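Local coordinates for stage III sporulation protein AB (Bacillus subtilis, PDB 6BS9), which is essential for sporulation and probably works as part of a secretion system, this chain being a mainly helical part of the longer protein, at residues R8-L13 against A120-A125; S54-K59 against E69-K74; Y86-Q91 against T113-S118. All coordinates share one frame; numbering follows the deposited sequence.

Contact 1: R8-L13 against A120-A125; sequences RQIRQL and ADAEQA
Arg11 and Glu123 meet through a single water, which both side chains grip. The water accepts from Arg11 NH2, with its oxygen 2.7 Å from that nitrogen. It donates to Glu123 OE2, its oxygen lying 2.8 Å from the carboxylate oxygen. The angle NH2–water–OE2 is about 105°, so the bridge is bent at the water. Arg11 NH2 and Glu123 OE2 are themselves 4.4 Å apart, too far for a salt bridge. The carboxylate oxygen lies near the plane of the guanidinium, at its edge. The opposite charges probably still attract each other at this range, and the water links them by hydrogen bonds. The Arg11 chain starts extended and bends at chi3 (61°). This brings the guanidinium back along its own helix, with Arg8 CA 3.7 Å above one face of its plane. Beside the polar bridge the contact is apolar and thin. Ile10 CD1 reaches out to Ala122 CB at 4.4 Å, a methyl-to-methyl touch. Both residues are buried, and the touch is light. Ile10 also packs on Leu115 and Glu119 further back along helix 101-128, while Ala122 rests on Arg6 and Pro7. A sulfate ion, probably from the crystallisation liquor, lies about 5 Å from the Ala122 side chain. The arrangement is typical of an all-helical bundle, in which the first and last helices of this chain lie side by side.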
loop_
_atom_site.group_PDB
_atom_site.type_symbol
_atom_site.label_atom_id
_atom_site.label_comp_id
_atom_site.label_asym_id
_atom_site.label_seq_id
_atom_site.Cartn_x
_atom_site.Cartn_y
_atom_site.Cartn_z
ATOM N N ARG A 8 6.125 3.806 -11.462
ATOM C CA ARG A 8 6.348 2.389 -11.339
ATOM C C ARG A 8 6.016 1.901 -9.904
ATOM O O ARG A 8 5.412 0.829 -9.735
ATOM C CB ARG A 8 7.771 2.042 -11.773
ATOM C CG ARG A 8 8.151 0.550 -11.763
ATOM C CD ARG A 8 9.646 0.249 -12.170
ATOM N NE ARG A 8 9.796 -1.051 -12.848
ATOM C CZ ARG A 8 10.174 -2.222 -12.295
ATOM N NH1 ARG A 8 10.242 -3.306 -13.079
ATOM N NH2 ARG A 8 10.485 -2.345 -10.992
ATOM N N GLN A 9 6.373 2.673 -8.897
ATOM C CA GLN A 9 6.142 2.237 -7.540
ATOM C C GLN A 9 4.658 2.378 -7.169
ATOM O O GLN A 9 4.098 1.514 -6.478
ATOM C CB GLN A 9 7.052 2.980 -6.564
ATOM C CG GLN A 9 8.519 2.536 -6.636
ATOM C CD GLN A 9 9.446 3.223 -5.610
ATOM O OE1 GLN A 9 9.020 3.969 -4.709
ATOM N NE2 GLN A 9 10.734 2.989 -5.795
ATOM N N ILE A 10 3.994 3.399 -7.721
ATOM C CA ILE A 10 2.549 3.517 -7.528
ATOM C C ILE A 10 1.832 2.359 -8.159
ATOM O O ILE A 10 0.957 1.769 -7.583
ATOM C CB ILE A 10 2.047 4.858 -8.086
ATOM C CG1 ILE A 10 2.647 5.974 -7.230
ATOM C CG2 ILE A 10 0.536 4.936 -7.998
ATOM C CD1 ILE A 10 2.509 7.329 -7.866
ATOM N N ARG A 11 2.285 1.956 -9.322
ATOM C CA ARG A 11 1.662 0.854 -10.037
ATOM C C ARG A 11 1.748 -0.421 -9.248
ATOM O O ARG A 11 0.769 -1.171 -9.136
ATOM C CB ARG A 11 2.331 0.707 -11.411
ATOM C CG ARG A 11 1.604 -0.144 -12.395
ATOM C CD ARG A 11 2.311 -0.082 -13.741
ATOM N NE ARG A 11 3.686 -0.573 -13.678
ATOM C CZ ARG A 11 4.679 0.162 -14.167
ATOM N NH1 ARG A 11 5.891 -0.328 -14.096
ATOM N NH2 ARG A 11 4.445 1.397 -14.738
ATOM N N GLN A 12 2.933 -0.672 -8.708
ATOM C CA GLN A 12 3.159 -1.819 -7.798
ATOM C C GLN A 12 2.285 -1.787 -6.553
ATOM O O GLN A 12 1.789 -2.817 -6.139
ATOM C CB GLN A 12 4.635 -1.815 -7.322
ATOM C CG GLN A 12 5.645 -2.235 -8.383
ATOM C CD GLN A 12 7.074 -2.033 -7.903
ATOM O OE1 GLN A 12 7.405 -1.114 -7.163
ATOM N NE2 GLN A 12 7.921 -2.918 -8.309
ATOM N N LEU A 13 2.129 -0.580 -5.943
ATOM C CA LEU A 13 1.268 -0.424 -4.778
ATOM C C LEU A 13 -0.202 -0.723 -5.110
ATOM O O LEU A 13 -0.875 -1.413 -4.355
ATOM C CB LEU A 13 1.423 0.959 -4.201
ATOM C CG LEU A 13 2.713 1.161 -3.410
ATOM C CD1 LEU A 13 2.957 2.618 -3.233
ATOM C CD2 LEU A 13 2.656 0.478 -2.067
ATOM N N ALA A 120 -1.439 8.660 -12.744
ATOM C CA ALA A 120 -1.584 9.471 -13.924
ATOM C C ALA A 120 -0.762 10.780 -13.844
ATOM O O ALA A 120 -0.272 11.226 -14.880
ATOM C CB ALA A 120 -3.090 9.744 -14.191
ATOM N N ASP A 121 -0.791 11.448 -12.670
ATOM C CA ASP A 121 -0.114 12.720 -12.432
ATOM C C ASP A 121 1.392 12.514 -12.614
ATOM O O ASP A 121 2.029 13.228 -13.370
ATOM C CB ASP A 121 -0.396 13.204 -11.015
ATOM C CG ASP A 121 -1.862 13.648 -10.772
ATOM O OD1 ASP A 121 -2.594 13.917 -11.754
ATOM O OD2 ASP A 121 -2.252 13.809 -9.608
ATOM N N ALA A 122 1.895 11.420 -12.047
ATOM C CA ALA A 122 3.254 11.058 -12.169
ATOM C C ALA A 122 3.707 10.711 -13.582
ATOM O O ALA A 122 4.743 11.202 -14.025
ATOM C CB ALA A 122 3.570 9.945 -11.222
ATOM N N GLU A 123 2.893 9.990 -14.318
ATOM C CA GLU A 123 3.173 9.754 -15.722
ATOM C C GLU A 123 3.179 11.051 -16.530
ATOM O O GLU A 123 3.957 11.180 -17.488
ATOM C CB GLU A 123 2.165 8.801 -16.336
ATOM C CG GLU A 123 2.313 7.371 -15.884
ATOM C CD GLU A 123 3.442 6.631 -16.540
ATOM O OE1 GLU A 123 4.064 7.146 -17.497
ATOM O OE2 GLU A 123 3.769 5.530 -16.034
ATOM N N GLN A 124 2.240 11.951 -16.221
ATOM C CA GLN A 124 2.144 13.243 -16.910
ATOM C C GLN A 124 3.413 14.091 -16.656
ATOM O O GLN A 124 3.989 14.615 -17.622
ATOM C CB GLN A 124 0.863 13.983 -16.502
ATOM C CG GLN A 124 0.856 15.495 -16.729
ATOM C CD GLN A 124 -0.469 16.156 -16.339
ATOM O OE1 GLN A 124 -1.456 15.502 -16.022
ATOM N NE2 GLN A 124 -0.460 17.451 -16.302
ATOM N N ALA A 125 3.848 14.178 -15.392
ATOM C CA ALA A 125 5.131 14.851 -15.024
ATOM C C ALA A 125 6.363 14.292 -15.772
ATOM O O ALA A 125 7.093 15.059 -16.387
ATOM C CB ALA A 125 5.377 14.760 -13.533
HETATM O O HOH W 1 2.653 3.455 -14.549
#

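Contact 2: S54-K59 against E69-K74; sequences SDQLDK and EQSLKK
Gln56 faces Ser71 and Gln70 across two neighbouring helices, and the two partners are met in different ways. The closer-packed part is at Ser71. The CA atoms of Gln56 and Ser71 are 7.5 Å apart, the nearest backbone pair here. Gln56 CG lies 3.9 Å from Ser71 OG, so a methylene, not the amide, covers the hydroxyl. That hydroxyl is buried. With OG anti to the carbonyl carbon (chi1 -48°), it lies beside the backbone N and bonds back to Ala67 O, one turn earlier in its own helix. Ser71 also packs on Ala52 and Phe53, which extends the closed side along helix 46-58. The looser side is at Gln70, which is exposed. The Gln70 chain is extended beyond CG and crosses Gln56 at about a right angle. Gln56 bends at chi2 (-41°), and its amide turns toward the Gln70 amide. The two amide planes stand 45° apart. Gln56 NE2 comes within 3.4 Å of Gln70 OE1, but the angle is poor and no hydrogen bond forms. The same nitrogen is bonded to Asp62 OD2, in the short link between the helices. Helix 46-58 ends at Asp58, and Lys59 begins the turn into that link. The chemistry is therefore polar but not bonded across the pair: Ser71 OG and Gln56 NE2 find their partners in Ala67 and Asp62, beside the contact, and the helices are joined here by van der Waals touch, with an exposed amide at the edge.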
loop_
_atom_site.group_PDB
_atom_site.type_symbol
_atom_site.label_atom_id
_atom_site.label_comp_id
_atom_site.label_asym_id
_atom_site.label_seq_id
_atom_site.Cartn_x
_atom_site.Cartn_y
_atom_site.Cartn_z
ATOM N N SER A 54 3.839 -7.711 7.273
ATOM C CA SER A 54 3.682 -9.122 7.662
ATOM C C SER A 54 4.343 -9.443 8.982
ATOM O O SER A 54 3.742 -9.984 9.876
ATOM C CB SER A 54 4.275 -10.022 6.570
ATOM O OG SER A 54 4.191 -11.370 6.936
ATOM N N ASP A 55 5.595 -9.036 9.146
ATOM C CA ASP A 55 6.247 -9.188 10.440
ATOM C C ASP A 55 5.445 -8.534 11.582
ATOM O O ASP A 55 5.343 -9.072 12.644
ATOM C CB ASP A 55 7.652 -8.544 10.404
ATOM C CG ASP A 55 8.600 -9.273 9.508
ATOM O OD1 ASP A 55 8.325 -10.460 9.155
ATOM O OD2 ASP A 55 9.635 -8.656 9.128
ATOM N N GLN A 56 4.971 -7.317 11.378
ATOM C CA GLN A 56 4.385 -6.537 12.478
ATOM C C GLN A 56 3.121 -7.200 12.886
ATOM O O GLN A 56 2.851 -7.299 14.045
ATOM C CB GLN A 56 4.102 -5.069 12.074
ATOM C CG GLN A 56 5.196 -4.033 12.307
ATOM C CD GLN A 56 5.897 -4.226 13.622
ATOM O OE1 GLN A 56 6.999 -4.763 13.665
ATOM N NE2 GLN A 56 5.260 -3.811 14.698
ATOM N N LEU A 57 2.326 -7.603 11.916
ATOM C CA LEU A 57 1.104 -8.325 12.199
ATOM C C LEU A 57 1.324 -9.645 12.891
ATOM O O LEU A 57 0.680 -9.954 13.883
ATOM C CB LEU A 57 0.412 -8.694 10.917
ATOM C CG LEU A 57 -0.300 -7.593 10.214
ATOM C CD1 LEU A 57 -0.542 -7.974 8.764
ATOM C CD2 LEU A 57 -1.593 -7.249 10.944
ATOM N N ASP A 58 2.297 -10.411 12.412
ATOM C CA ASP A 58 2.425 -11.768 12.883
ATOM C C ASP A 58 2.796 -11.816 14.366
ATOM O O ASP A 58 2.158 -12.520 15.142
ATOM C CB ASP A 58 3.428 -12.549 12.044
ATOM C CG ASP A 58 3.194 -14.055 12.113
ATOM O OD1 ASP A 58 2.014 -14.412 12.101
ATOM O OD2 ASP A 58 4.105 -14.895 12.212
ATOM N N LYS A 59 3.831 -11.045 14.711
ATOM C CA LYS A 59 4.453 -10.911 16.032
ATOM C C LYS A 59 4.154 -9.514 16.499
ATOM O O LYS A 59 4.893 -8.539 16.290
ATOM C CB LYS A 59 5.962 -11.254 15.925
ATOM C CG LYS A 59 6.250 -12.732 16.175
ATOM C CD LYS A 59 7.637 -13.124 15.698
ATOM C CE LYS A 59 8.008 -14.507 16.230
ATOM N NZ LYS A 59 9.334 -14.940 15.718
ATOM N N GLU A 69 0.758 1.504 9.729
ATOM C CA GLU A 69 1.357 2.822 9.972
ATOM C C GLU A 69 2.824 2.706 10.312
ATOM O O GLU A 69 3.647 3.426 9.752
ATOM C CB GLU A 69 0.666 3.606 11.096
ATOM C CG GLU A 69 -0.105 4.788 10.576
ATOM C CD GLU A 69 -1.565 4.520 10.321
ATOM O OE1 GLU A 69 -2.270 4.433 11.354
ATOM O OE2 GLU A 69 -1.971 4.483 9.117
ATOM N N GLN A 70 3.146 1.784 11.205
ATOM C CA GLN A 70 4.528 1.540 11.617
ATOM C C GLN A 70 5.386 1.085 10.428
ATOM O O GLN A 70 6.471 1.565 10.236
ATOM C CB GLN A 70 4.552 0.517 12.758
ATOM C CG GLN A 70 5.481 0.859 13.913
ATOM C CD GLN A 70 5.366 -0.107 15.103
ATOM O OE1 GLN A 70 6.362 -0.746 15.502
ATOM N NE2 GLN A 70 4.147 -0.224 15.686
ATOM N N SER A 71 4.869 0.183 9.600
ATOM C CA SER A 71 5.635 -0.300 8.476
ATOM C C SER A 71 5.844 0.767 7.448
ATOM O O SER A 71 6.920 0.933 6.882
ATOM C CB SER A 71 4.946 -1.511 7.836
ATOM O OG SER A 71 4.562 -2.464 8.804
ATOM N N LEU A 72 4.817 1.534 7.251
ATOM C CA LEU A 72 4.917 2.652 6.349
ATOM C C LEU A 72 6.032 3.674 6.708
ATOM O O LEU A 72 6.789 4.127 5.827
ATOM C CB LEU A 72 3.535 3.317 6.252
ATOM C CG LEU A 72 3.379 4.502 5.316
ATOM C CD1 LEU A 72 3.647 4.070 3.873
ATOM C CD2 LEU A 72 1.969 5.080 5.493
ATOM N N LYS A 73 6.086 4.076 7.969
ATOM C CA LYS A 73 7.102 5.046 8.454
ATOM C C LYS A 73 8.494 4.480 8.353
ATOM O O LYS A 73 9.459 5.158 7.992
ATOM C CB LYS A 73 6.814 5.479 9.901
ATOM C CG LYS A 73 5.535 6.336 10.046
ATOM C CD LYS A 73 5.451 7.127 11.358
ATOM C CE LYS A 73 4.485 6.615 12.443
ATOM N NZ LYS A 73 3.276 7.470 12.679
ATOM N N LYS A 74 8.591 3.214 8.696
ATOM C CA LYS A 74 9.856 2.519 8.663
ATOM C C LYS A 74 10.410 2.511 7.239
ATOM O O LYS A 74 11.607 2.684 7.054
ATOM C CB LYS A 74 9.619 1.111 9.246
ATOM C CG LYS A 74 10.809 0.228 9.574
ATOM C CD LYS A 74 10.323 -1.244 9.749
ATOM C CE LYS A 74 11.481 -2.292 9.677
ATOM N NZ LYS A 74 12.743 -1.989 10.439
#

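Contact 3: Y86-Q91 against T113-S118; sequences YEVLKQ and THLEAS
The helical segments 86-91 and 113-118 run antiparallel, with 168° between their directions and axes 10.3 Å apart, and the CA atoms of Val88 and His114 are the nearest pair. Val88 carries most of the contact, with its two methyls doing different work. CG2 sits over one face of the His114 imidazole, 3.6 Å from the ring centroid and 15° off the ring normal. This is a CH-pi contact, with the methyl displaced slightly toward CG of the ring. CG1 turns toward the neighbouring leucine and lies 4.0 Å from Leu115 CG. Val88 CG1 is anti to the backbone N (chi1 172°), which leaves CG2 beside that N and aimed at the ring. The two helices are joined by the short turn after helix 83-95, so they form an antiparallel helical hairpin within the bundle. Leu115 also packs on Leu17 of helix 2-26, and Leu89 packs on Leu13 and Leu17 of the same helix. Replacing Val88 with alanine would remove both gamma methyls, is likely to cost His114 its CH-pi partner and may open a gap beside Leu115. At the outer side Gln91 OE1 approaches His114 ND1 at 4.0 Å without a bond, its amide plane nearly perpendicular to the ring. His114 is exposed, and a sulfate ion, probably from the crystallisation liquor, lies about 3 Å from its side chain. The backbone oxygen of His114 takes two donors, Ser118 N and Ser118 OG. Ser118 OG is 3.2 Å from His114 O and comes from above the carbonyl plane.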
loop_
_atom_site.group_PDB
_atom_site.type_symbol
_atom_site.label_atom_id
_atom_site.label_comp_id
_atom_site.label_asym_id
_atom_site.label_seq_id
_atom_site.Cartn_x
_atom_site.Cartn_y
_atom_site.Cartn_z
ATOM N N TYR A 86 2.048 9.341 0.519
ATOM C CA TYR A 86 2.160 9.015 1.954
ATOM C C TYR A 86 0.787 9.130 2.593
ATOM O O TYR A 86 0.364 8.233 3.335
ATOM C CB TYR A 86 3.146 9.938 2.729
ATOM C CG TYR A 86 3.166 9.645 4.239
ATOM C CD1 TYR A 86 3.888 8.559 4.755
ATOM C CD2 TYR A 86 2.452 10.445 5.143
ATOM C CE1 TYR A 86 3.906 8.290 6.111
ATOM C CE2 TYR A 86 2.455 10.168 6.514
ATOM C CZ TYR A 86 3.155 9.073 6.981
ATOM O OH TYR A 86 3.167 8.777 8.327
ATOM N N GLU A 87 0.098 10.230 2.300
ATOM C CA GLU A 87 -1.195 10.481 2.907
ATOM C C GLU A 87 -2.221 9.441 2.443
ATOM O O GLU A 87 -2.996 8.952 3.227
ATOM C CB GLU A 87 -1.681 11.928 2.612
ATOM C CG GLU A 87 -0.910 13.029 3.384
ATOM C CD GLU A 87 -0.971 12.895 4.908
ATOM O OE1 GLU A 87 -2.075 12.507 5.455
ATOM O OE2 GLU A 87 0.092 13.151 5.565
ATOM N N VAL A 88 -2.187 9.097 1.170
ATOM C CA VAL A 88 -3.037 8.062 0.697
ATOM C C VAL A 88 -2.747 6.749 1.391
ATOM O O VAL A 88 -3.675 6.068 1.842
ATOM C CB VAL A 88 -2.961 7.910 -0.841
ATOM C CG1 VAL A 88 -3.724 6.675 -1.300
ATOM C CG2 VAL A 88 -3.530 9.159 -1.519
ATOM N N LEU A 89 -1.469 6.380 1.500
ATOM C CA LEU A 89 -1.109 5.144 2.181
ATOM C C LEU A 89 -1.466 5.140 3.674
ATOM O O LEU A 89 -1.888 4.118 4.212
ATOM C CB LEU A 89 0.347 4.821 1.918
ATOM C CG LEU A 89 0.625 4.482 0.443
ATOM C CD1 LEU A 89 2.078 4.462 0.139
ATOM C CD2 LEU A 89 -0.001 3.136 0.022
ATOM N N LYS A 90 -1.353 6.283 4.317
ATOM C CA LYS A 90 -1.796 6.453 5.697
ATOM C C LYS A 90 -3.289 6.274 5.801
ATOM O O LYS A 90 -3.746 5.578 6.696
ATOM C CB LYS A 90 -1.382 7.839 6.228
ATOM C CG LYS A 90 -1.607 8.039 7.727
ATOM C CD LYS A 90 -1.153 9.426 8.210
ATOM C CE LYS A 90 -1.194 9.547 9.745
ATOM N NZ LYS A 90 -0.249 10.579 10.300
ATOM N N GLN A 91 -4.056 6.901 4.909
ATOM C CA GLN A 91 -5.537 6.699 4.876
ATOM C C GLN A 91 -5.911 5.233 4.639
ATOM O O GLN A 91 -6.866 4.740 5.226
ATOM C CB GLN A 91 -6.414 7.717 4.044
ATOM C CG GLN A 91 -5.944 8.369 2.750
ATOM C CD GLN A 91 -7.126 8.821 1.821
ATOM O OE1 GLN A 91 -7.106 8.574 0.627
ATOM N NE2 GLN A 91 -8.144 9.456 2.392
ATOM N N THR A 113 -8.239 4.054 -6.015
ATOM C CA THR A 113 -8.503 5.054 -7.063
ATOM C C THR A 113 -7.633 6.253 -6.923
ATOM O O THR A 113 -7.224 6.843 -7.922
ATOM C CB THR A 113 -9.958 5.510 -7.023
ATOM O OG1 THR A 113 -10.788 4.367 -7.090
ATOM C CG2 THR A 113 -10.299 6.353 -8.213
ATOM N N HIS A 114 -7.354 6.642 -5.683
ATOM C CA HIS A 114 -6.465 7.759 -5.465
ATOM C C HIS A 114 -5.096 7.514 -6.016
ATOM O O HIS A 114 -4.517 8.366 -6.726
ATOM C CB HIS A 114 -6.352 8.127 -4.017
ATOM C CG HIS A 114 -6.070 9.582 -3.824
ATOM N ND1 HIS A 114 -6.792 10.343 -2.936
ATOM C CD2 HIS A 114 -5.255 10.447 -4.495
ATOM C CE1 HIS A 114 -6.366 11.593 -2.988
ATOM N NE2 HIS A 114 -5.431 11.680 -3.922
ATOM N N LEU A 115 -4.609 6.309 -5.787
ATOM C CA LEU A 115 -3.328 5.885 -6.401
ATOM C C LEU A 115 -3.384 5.866 -7.942
ATOM O O LEU A 115 -2.427 6.245 -8.610
ATOM C CB LEU A 115 -2.922 4.474 -5.883
ATOM C CG LEU A 115 -2.472 4.415 -4.416
ATOM C CD1 LEU A 115 -2.232 3.010 -3.991
ATOM C CD2 LEU A 115 -1.214 5.251 -4.178
ATOM N N GLU A 116 -4.511 5.458 -8.506
ATOM C CA GLU A 116 -4.690 5.509 -9.966
ATOM C C GLU A 116 -4.537 6.922 -10.497
ATOM O O GLU A 116 -3.892 7.188 -11.532
ATOM C CB GLU A 116 -6.092 4.964 -10.284
ATOM C CG GLU A 116 -6.042 3.583 -10.795
ATOM C CD GLU A 116 -7.455 3.104 -11.085
ATOM O OE1 GLU A 116 -8.130 2.526 -10.186
ATOM O OE2 GLU A 116 -7.848 3.313 -12.226
ATOM N N ALA A 117 -5.100 7.850 -9.740
ATOM C CA ALA A 117 -5.057 9.239 -10.100
ATOM C C ALA A 117 -3.623 9.756 -9.953
ATOM O O ALA A 117 -3.129 10.433 -10.850
ATOM C CB ALA A 117 -6.046 10.046 -9.254
ATOM N N SER A 118 -2.969 9.418 -8.842
ATOM C CA SER A 118 -1.558 9.865 -8.658
ATOM C C SER A 118 -0.595 9.234 -9.670
ATOM O O SER A 118 0.272 9.935 -10.206
ATOM C CB SER A 118 -1.070 9.574 -7.284
ATOM O OG SER A 118 -1.865 10.202 -6.334
#

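How the contacts relate
The chain opens contact 1 near its N terminus at 8-13 and closes it only at 120-125, after 106 intervening residues. Contacts 2 and 3 both fall within that span. Contact 2 closes a span of nine residues between its segments, which joins helix 46-58 to helix 64-75. Contact 3 follows in series and closes a span of 21 residues, mostly helix, that runs from helix 83-95 round into helix 101-128. No two loops cross. Contacts 1 and 3 share helix 101-128 and touch where Ile10 meets Ser118. Leu72 packs on Tyr86 to join contacts 2 and 3. Contacts 1 and 2 do not touch; their centres lie 24 Å apart, on opposite sides of the bundle.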